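PDB 5JJP: nonribosomal peptide synthase from Streptomyces sp. MJ635-86F5, which probably activates an aliphatic beta-amino acid by ATP-dependent adenylation, as a member of the ANL superfamily of AMP-binding enzymes. Local coordinates for residues A[76-90]-A[130-143]. Sequence-based numbering, arbitrary orientation.
Sequences LDALGLDVGDRVVLE and AAPALFLQAADGSR
V88 pairs with F135 at the middle of two parallel neighbouring strands, 87-90 and 134-138, whose axes come within 4.7 Å. V88 N donates to L134 O and V88 O accepts from L136 N, the latter at 2.7 Å and almost straight; E90 N then binds L136 O. On one face of the sheet, branched V88 divides its methyls: CG2 lies beside P132 CG, while CG1 reaches F135 CD1 at 3.8 Å. The phenyl ring continues to E90, whose carboxylate carbon CD meets the ring edge at CZ (3.6 Å). E90 extends with CG anti to the backbone N (chi1 -179°), which lays the carboxylate along the ring edge, where it meets R143. There OE2 takes R143 NE on its syn lone pair at 2.8 Å, a salt bridge that gives the buried acid a charged partner; the arginine also donates to T118 O. Q137 OE1 accepts from R143 N in the carbonyl plane, bridging the loop that contains the A138-G141 turn, and so helps to position R143. The opposite face is aliphatic: V87 CG1 touches L136 CB, L89 CD1 packs on L136 CG (3.7 Å), and the branched end of L134 brings CD2 against L76 and L79, on helix 62-77 and the turn after it. At the strand entrance the long R86 chain spans two carbonyls, NE and NH2 both gripping G84 O and NH1 pointing straight at A130 O (2.8 Å), at the end of helix 120-130. A133 N binds R86 O, and L81 CD2 packs against A133 CB. Farther out, strands 111-114 and 151-156 flank the pair, with helices 95-107 and 120-130 on opposite faces. The pair forms the core of one helix-flanked beta layer in the five-layered alpha-beta-alpha-beta-alpha sandwich of this adenylating enzyme.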
loop_
_atom_site.group_PDB
_atom_site.type_symbol
_atom_site.label_atom_id
_atom_site.label_comp_id
_atom_site.label_asym_id
_atom_site.label_seq_id
_atom_site.Cartn_x
_atom_site.Cartn_y
_atom_site.Cartn_z
ATOM N N LEU A 76 -19.255 13.883 -0.961
ATOM C CA LEU A 76 -19.059 13.284 0.327
ATOM C C LEU A 76 -19.091 14.349 1.415
ATOM O O LEU A 76 -19.594 14.075 2.499
ATOM C CB LEU A 76 -17.766 12.484 0.410
ATOM C CG LEU A 76 -17.780 11.186 -0.392
ATOM C CD1 LEU A 76 -16.386 10.615 -0.491
ATOM C CD2 LEU A 76 -18.687 10.174 0.233
ATOM N N ASP A 77 -18.569 15.545 1.123
ATOM C CA ASP A 77 -18.486 16.583 2.133
ATOM C C ASP A 77 -19.879 17.096 2.501
ATOM O O ASP A 77 -20.058 17.641 3.606
ATOM C CB ASP A 77 -17.612 17.743 1.675
ATOM C CG ASP A 77 -17.192 18.670 2.817
ATOM O OD1 ASP A 77 -16.847 18.238 3.903
ATOM O OD2 ASP A 77 -17.168 19.875 2.608
ATOM N N ALA A 78 -20.861 16.903 1.617
ATOM C CA ALA A 78 -22.222 17.343 1.921
ATOM C C ALA A 78 -22.859 16.425 2.993
ATOM O O ALA A 78 -23.947 16.715 3.465
ATOM C CB ALA A 78 -23.083 17.377 0.670
ATOM N N LEU A 79 -22.219 15.302 3.316
ATOM C CA LEU A 79 -22.776 14.400 4.309
ATOM C C LEU A 79 -22.511 14.860 5.728
ATOM O O LEU A 79 -23.089 14.337 6.677
ATOM C CB LEU A 79 -22.254 12.983 4.106
ATOM C CG LEU A 79 -22.576 12.394 2.750
ATOM C CD1 LEU A 79 -21.975 11.020 2.657
ATOM C CD2 LEU A 79 -24.070 12.324 2.564
ATOM N N GLY A 80 -21.665 15.862 5.887
ATOM C CA GLY A 80 -21.468 16.468 7.198
ATOM C C GLY A 80 -20.560 15.688 8.114
ATOM O O GLY A 80 -20.542 15.980 9.311
ATOM N N LEU A 81 -19.799 14.721 7.588
ATOM C CA LEU A 81 -18.877 13.964 8.449
ATOM C C LEU A 81 -17.717 14.854 8.922
ATOM O O LEU A 81 -17.344 15.778 8.228
ATOM C CB LEU A 81 -18.342 12.727 7.761
ATOM C CG LEU A 81 -19.379 11.746 7.207
ATOM C CD1 LEU A 81 -18.627 10.637 6.474
ATOM C CD2 LEU A 81 -20.186 11.137 8.329
ATOM N N ASP A 82 -17.132 14.505 10.059
ATOM C CA ASP A 82 -16.024 15.254 10.642
ATOM C C ASP A 82 -14.670 14.614 10.300
ATOM O O ASP A 82 -14.624 13.400 10.087
ATOM C CB ASP A 82 -16.167 15.238 12.177
ATOM C CG ASP A 82 -15.572 16.473 12.861
ATOM O OD1 ASP A 82 -15.073 17.388 12.185
ATOM O OD2 ASP A 82 -15.676 16.543 14.100
ATOM N N VAL A 83 -13.591 15.418 10.251
ATOM C CA VAL A 83 -12.264 14.887 10.082
ATOM C C VAL A 83 -12.079 13.863 11.202
ATOM O O VAL A 83 -12.364 14.161 12.364
ATOM C CB VAL A 83 -11.200 16.008 10.194
ATOM C CG1 VAL A 83 -9.783 15.436 10.308
ATOM C CG2 VAL A 83 -11.313 17.007 9.026
ATOM N N GLY A 84 -11.556 12.677 10.857
ATOM C CA GLY A 84 -11.413 11.557 11.779
ATOM C C GLY A 84 -12.416 10.424 11.629
ATOM O O GLY A 84 -12.152 9.270 11.989
ATOM N N ASP A 85 -13.602 10.750 11.148
ATOM C CA ASP A 85 -14.656 9.736 11.028
ATOM C C ASP A 85 -14.231 8.705 10.024
ATOM O O ASP A 85 -13.777 9.057 8.943
ATOM C CB ASP A 85 -15.998 10.392 10.598
ATOM C CG ASP A 85 -16.614 11.233 11.687
ATOM O OD1 ASP A 85 -16.143 11.145 12.838
ATOM O OD2 ASP A 85 -17.591 11.966 11.409
ATOM N N ARG A 86 -14.378 7.438 10.387
ATOM C CA ARG A 86 -14.025 6.343 9.476
ATOM C C ARG A 86 -15.063 6.054 8.435
ATOM O O ARG A 86 -16.260 6.224 8.654
ATOM C CB ARG A 86 -13.708 5.065 10.190
ATOM C CG ARG A 86 -12.425 5.171 11.022
ATOM C CD ARG A 86 -12.770 5.215 12.508
ATOM N NE ARG A 86 -12.949 6.541 12.953
ATOM C CZ ARG A 86 -13.740 6.943 13.945
ATOM N NH1 ARG A 86 -14.527 6.118 14.647
ATOM N NH2 ARG A 86 -13.716 8.232 14.224
ATOM N N VAL A 87 -14.558 5.664 7.282
ATOM C CA VAL A 87 -15.346 5.238 6.164
ATOM C C VAL A 87 -14.863 3.840 5.745
ATOM O O VAL A 87 -13.682 3.638 5.552
ATOM C CB VAL A 87 -15.095 6.206 5.021
ATOM C CG1 VAL A 87 -15.782 5.714 3.739
ATOM C CG2 VAL A 87 -15.581 7.573 5.415
ATOM N N VAL A 88 -15.752 2.861 5.656
ATOM C CA VAL A 88 -15.406 1.568 5.057
ATOM C C VAL A 88 -15.577 1.749 3.567
ATOM O O VAL A 88 -16.665 2.071 3.118
ATOM C CB VAL A 88 -16.313 0.430 5.525
ATOM C CG1 VAL A 88 -15.897 -0.874 4.899
ATOM C CG2 VAL A 88 -16.238 0.301 7.026
ATOM N N LEU A 89 -14.505 1.562 2.816
ATOM C CA LEU A 89 -14.527 1.707 1.379
ATOM C C LEU A 89 -14.401 0.302 0.704
ATOM O O LEU A 89 -13.347 -0.335 0.750
ATOM C CB LEU A 89 -13.390 2.630 0.967
ATOM C CG LEU A 89 -13.210 2.953 -0.486
ATOM C CD1 LEU A 89 -14.482 3.558 -1.031
ATOM C CD2 LEU A 89 -12.065 3.905 -0.684
ATOM N N GLU A 90 -15.507 -0.175 0.145
ATOM C CA GLU A 90 -15.568 -1.542 -0.379
ATOM C C GLU A 90 -15.712 -1.576 -1.894
ATOM O O GLU A 90 -16.732 -1.149 -2.430
ATOM C CB GLU A 90 -16.719 -2.296 0.249
ATOM C CG GLU A 90 -16.864 -3.736 -0.217
ATOM C CD GLU A 90 -17.732 -4.551 0.762
ATOM O OE1 GLU A 90 -17.302 -4.737 1.940
ATOM O OE2 GLU A 90 -18.839 -5.026 0.353
ATOM N N ALA A 130 -14.111 -0.070 14.829
ATOM C CA ALA A 130 -13.761 1.241 14.298
ATOM C C ALA A 130 -14.948 2.208 14.262
ATOM O O ALA A 130 -14.748 3.388 14.089
ATOM C CB ALA A 130 -13.216 1.079 12.897
ATOM N N ALA A 131 -16.178 1.691 14.341
ATOM C CA ALA A 131 -17.416 2.512 14.369
ATOM C C ALA A 131 -17.409 3.557 13.253
ATOM O O ALA A 131 -17.446 4.723 13.501
ATOM C CB ALA A 131 -17.636 3.158 15.740
ATOM N N PRO A 132 -17.421 3.112 12.003
ATOM C CA PRO A 132 -17.384 4.033 10.894
ATOM C C PRO A 132 -18.728 4.721 10.771
ATOM O O PRO A 132 -19.738 4.137 11.078
ATOM C CB PRO A 132 -17.193 3.116 9.686
ATOM C CG PRO A 132 -17.796 1.826 10.111
ATOM C CD PRO A 132 -17.393 1.712 11.566
ATOM N N ALA A 133 -18.708 5.948 10.307
ATOM C CA ALA A 133 -19.908 6.677 10.046
ATOM C C ALA A 133 -20.491 6.405 8.664
ATOM O O ALA A 133 -21.653 6.717 8.438
ATOM C CB ALA A 133 -19.633 8.145 10.178
ATOM N N LEU A 134 -19.694 5.809 7.773
ATOM C CA LEU A 134 -20.151 5.594 6.381
ATOM C C LEU A 134 -19.589 4.312 5.799
ATOM O O LEU A 134 -18.409 3.993 5.967
ATOM C CB LEU A 134 -19.720 6.782 5.540
ATOM C CG LEU A 134 -20.155 6.813 4.058
ATOM C CD1 LEU A 134 -21.665 6.950 3.904
ATOM C CD2 LEU A 134 -19.470 7.940 3.359
ATOM N N PHE A 135 -20.442 3.548 5.151
ATOM C CA PHE A 135 -20.036 2.406 4.365
ATOM C C PHE A 135 -20.198 2.831 2.910
ATOM O O PHE A 135 -21.306 3.081 2.448
ATOM C CB PHE A 135 -20.912 1.219 4.656
ATOM C CG PHE A 135 -20.586 -0.015 3.829
ATOM C CD1 PHE A 135 -19.603 -0.875 4.229
ATOM C CD2 PHE A 135 -21.280 -0.293 2.635
ATOM C CE1 PHE A 135 -19.319 -2.001 3.513
ATOM C CE2 PHE A 135 -21.016 -1.428 1.915
ATOM C CZ PHE A 135 -20.026 -2.289 2.370
ATOM N N LEU A 136 -19.084 2.929 2.201
ATOM C CA LEU A 136 -19.041 3.519 0.850
ATOM C C LEU A 136 -18.633 2.426 -0.137
ATOM O O LEU A 136 -17.521 1.953 -0.064
ATOM C CB LEU A 136 -17.992 4.608 0.845
ATOM C CG LEU A 136 -17.739 5.270 -0.496
ATOM C CD1 LEU A 136 -19.046 5.748 -1.114
ATOM C CD2 LEU A 136 -16.781 6.429 -0.344
ATOM N N GLN A 137 -19.553 1.963 -0.974
ATOM C CA GLN A 137 -19.275 0.819 -1.841
ATOM C C GLN A 137 -19.383 1.198 -3.328
ATOM O O GLN A 137 -19.883 2.243 -3.652
ATOM C CB GLN A 137 -20.187 -0.387 -1.498
ATOM C CG GLN A 137 -21.641 -0.221 -1.819
ATOM C CD GLN A 137 -22.500 -1.390 -1.324
ATOM O OE1 GLN A 137 -22.184 -2.566 -1.521
ATOM N NE2 GLN A 137 -23.628 -1.057 -0.727
ATOM N N ALA A 138 -18.956 0.293 -4.201
ATOM C CA ALA A 138 -18.970 0.521 -5.639
ATOM C C ALA A 138 -20.374 0.658 -6.153
ATOM O O ALA A 138 -21.303 0.258 -5.473
ATOM C CB ALA A 138 -18.286 -0.620 -6.352
ATOM N N ALA A 139 -20.517 1.236 -7.352
ATOM C CA ALA A 139 -21.824 1.335 -8.028
ATOM C C ALA A 139 -22.563 0.002 -8.037
ATOM O O ALA A 139 -23.726 -0.085 -7.654
ATOM C CB ALA A 139 -21.632 1.806 -9.471
ATOM N N ASP A 140 -21.836 -1.024 -8.466
ATOM C CA ASP A 140 -22.306 -2.400 -8.503
ATOM C C ASP A 140 -22.475 -3.067 -7.146
ATOM O O ASP A 140 -22.921 -4.193 -7.081
ATOM C CB ASP A 140 -21.245 -3.256 -9.165
ATOM C CG ASP A 140 -21.044 -2.928 -10.576
ATOM O OD1 ASP A 140 -22.047 -2.594 -11.265
ATOM O OD2 ASP A 140 -19.880 -3.056 -11.017
ATOM N N GLY A 141 -22.043 -2.443 -6.062
ATOM C CA GLY A 141 -21.939 -3.174 -4.789
ATOM C C GLY A 141 -23.289 -3.636 -4.310
ATOM O O GLY A 141 -24.276 -2.944 -4.518
ATOM N N SER A 142 -23.351 -4.797 -3.684
ATOM C CA SER A 142 -24.611 -5.232 -3.113
ATOM C C SER A 142 -24.336 -5.949 -1.830
ATOM O O SER A 142 -24.823 -7.043 -1.584
ATOM C CB SER A 142 -25.385 -6.125 -4.090
ATOM O OG SER A 142 -24.633 -7.318 -4.344
ATOM N N ARG A 143 -23.572 -5.295 -0.977
ATOM C CA ARG A 143 -23.207 -5.952 0.267
ATOM C C ARG A 143 -24.458 -6.163 1.144
ATOM O O ARG A 143 -25.208 -5.232 1.395
ATOM C CB ARG A 143 -22.133 -5.117 0.987
ATOM C CG ARG A 143 -21.906 -5.500 2.458
ATOM C CD ARG A 143 -21.240 -6.874 2.584
ATOM N NE ARG A 143 -19.815 -6.809 2.317
ATOM C CZ ARG A 143 -18.976 -7.809 2.511
ATOM N NH1 ARG A 143 -19.401 -8.978 2.998
ATOM N NH2 ARG A 143 -17.697 -7.643 2.235
HETATM O O HOH W 1 -16.720 7.016 12.400
HETATM O O HOH W 2 -18.304 -2.703 -3.822
#